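Local coordinates for protein carboxypeptidase Y inhibitor (Saccharomyces cerevisiae, PDB 1WPX) that inhibits the serine protease carboxypeptidase Y specifically and potently, as a yeast member of the phosphatidylethanolamine-binding protein family, at residues P187-G192 against T196-W201. Residues are numbered along the deposited sequence; the frame is centred on the assembly and turned at random.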
# COMPACT_ATOMS: atom_id res chain seq x y z
N PRO B 187 -12.38 -34.40 -2.61
CA PRO B 187 -11.55 -34.43 -3.82
C PRO B 187 -12.39 -34.37 -5.10
O PRO B 187 -13.31 -35.16 -5.30
CB PRO B 187 -10.78 -35.74 -3.68
CG PRO B 187 -11.62 -36.56 -2.73
CD PRO B 187 -12.08 -35.55 -1.74
N ASN B 188 -12.07 -33.40 -5.95
CA ASN B 188 -12.77 -33.16 -7.22
C ASN B 188 -14.24 -32.84 -7.00
O ASN B 188 -15.04 -32.88 -7.94
CB ASN B 188 -12.66 -34.38 -8.15
CG ASN B 188 -11.25 -34.92 -8.25
OD1 ASN B 188 -10.83 -35.74 -7.43
ND2 ASN B 188 -10.50 -34.45 -9.24
N TRP B 189 -14.60 -32.52 -5.76
CA TRP B 189 -15.99 -32.22 -5.43
C TRP B 189 -16.82 -33.45 -5.77
O TRP B 189 -18.01 -33.35 -6.11
CB TRP B 189 -16.49 -30.99 -6.22
CG TRP B 189 -16.08 -29.68 -5.61
CD1 TRP B 189 -14.81 -29.28 -5.31
CD2 TRP B 189 -16.94 -28.61 -5.20
NE1 TRP B 189 -14.83 -28.03 -4.73
CE2 TRP B 189 -16.12 -27.60 -4.65
CE3 TRP B 189 -18.33 -28.41 -5.24
CZ2 TRP B 189 -16.64 -26.40 -4.15
CZ3 TRP B 189 -18.85 -27.22 -4.74
CH2 TRP B 189 -18.01 -26.24 -4.20
N GLY B 190 -16.18 -34.61 -5.68
CA GLY B 190 -16.85 -35.86 -5.96
C GLY B 190 -17.24 -36.08 -7.41
O GLY B 190 -18.14 -36.86 -7.70
N TYR B 191 -16.57 -35.40 -8.33
CA TYR B 191 -16.87 -35.54 -9.75
C TYR B 191 -15.98 -36.56 -10.44
O TYR B 191 -16.19 -36.89 -11.60
CB TYR B 191 -16.74 -34.19 -10.46
CG TYR B 191 -17.92 -33.27 -10.26
CD1 TYR B 191 -19.07 -33.41 -11.01
CD2 TYR B 191 -17.88 -32.27 -9.29
CE1 TYR B 191 -20.17 -32.58 -10.81
CE2 TYR B 191 -18.98 -31.44 -9.07
CZ TYR B 191 -20.12 -31.60 -9.84
OH TYR B 191 -21.21 -30.79 -9.62
N GLY B 192 -14.98 -37.07 -9.72
CA GLY B 192 -14.09 -38.05 -10.30
C GLY B 192 -13.02 -37.47 -11.21
O GLY B 192 -11.83 -37.71 -11.00
N THR B 196 -11.94 -30.15 -11.57
CA THR B 196 -13.36 -29.83 -11.64
C THR B 196 -13.90 -29.50 -10.25
O THR B 196 -13.54 -30.15 -9.27
CB THR B 196 -14.16 -31.01 -12.25
OG1 THR B 196 -14.06 -32.14 -11.38
CG2 THR B 196 -13.60 -31.39 -13.62
N GLY B 197 -14.76 -28.49 -10.17
CA GLY B 197 -15.31 -28.11 -8.88
C GLY B 197 -16.40 -27.05 -8.92
O GLY B 197 -17.42 -27.23 -9.57
N VAL B 198 -16.17 -25.95 -8.21
CA VAL B 198 -17.15 -24.86 -8.14
C VAL B 198 -17.72 -24.47 -9.49
O VAL B 198 -18.91 -24.17 -9.60
CB VAL B 198 -16.56 -23.60 -7.47
CG1 VAL B 198 -15.95 -23.97 -6.14
CG2 VAL B 198 -15.52 -22.95 -8.35
N GLY B 199 -16.89 -24.47 -10.52
CA GLY B 199 -17.35 -24.10 -11.85
C GLY B 199 -18.45 -25.03 -12.33
O GLY B 199 -19.52 -24.57 -12.71
N LYS B 200 -18.17 -26.33 -12.29
CA LYS B 200 -19.12 -27.35 -12.72
C LYS B 200 -20.40 -27.30 -11.88
O LYS B 200 -21.51 -27.17 -12.41
CB LYS B 200 -18.47 -28.73 -12.56
CG LYS B 200 -19.35 -29.90 -12.98
CD LYS B 200 -19.60 -29.88 -14.47
CE LYS B 200 -20.23 -31.16 -14.97
NZ LYS B 200 -20.38 -31.13 -16.45
N TRP B 201 -20.23 -27.40 -10.56
CA TRP B 201 -21.34 -27.39 -9.61
C TRP B 201 -22.19 -26.12 -9.65
O TRP B 201 -23.42 -26.19 -9.55
CB TRP B 201 -20.80 -27.60 -8.20
CG TRP B 201 -21.86 -27.81 -7.17
CD1 TRP B 201 -22.61 -28.94 -6.99
CD2 TRP B 201 -22.29 -26.89 -6.16
NE1 TRP B 201 -23.48 -28.77 -5.93
CE2 TRP B 201 -23.30 -27.52 -5.41
CE3 TRP B 201 -21.92 -25.58 -5.83
CZ2 TRP B 201 -23.94 -26.90 -4.34
CZ3 TRP B 201 -22.55 -24.96 -4.76
CH2 TRP B 201 -23.55 -25.62 -4.03
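Trp189 lays one face of its indole over the N-terminal end of helix 198-203: Gly197 CA, at the N-cap, makes a CH-pi contact 3.8 Å from the centroid of the five-membered ring, and Val198 N sits above the same face. CG1 of Val198 reaches the benzo part of this indole at CZ2 and CH2, while Trp189 CZ3 lies 3.6 Å from Trp201 CE3, the two indole planes inclined at 49°. Lys200 CG lies over one face of the Tyr191 ring, offset toward the rim at CE1, in a CH-pi contact 3.9 Å from the centroid; with CG swung opposite the backbone N (chi1 -179°), this methylene meets the ring and a bend at chi2 carries the amine away. Tyr191 OH comes to the edge of the Trp201 ring, 3.5 Å from CD1, and makes a weak hydrogen bond to Glu204. Thr196 OG1, hydrogen-bonded to Thr193 O, lies 3.5 Å from Tyr191 CB. Replacing Trp189 by alanine would probably open a gap above Gly197 and beside Trp201, and leave Thr95 without the indole N-H. Apolar and CH-pi packing thus joins loop and helix start to the beta-sheet, where Trp189 touches Val93 and Cys111 and both tryptophans touch Val114, whereas their indole nitrogens find acceptors in Thr95 and Ser181.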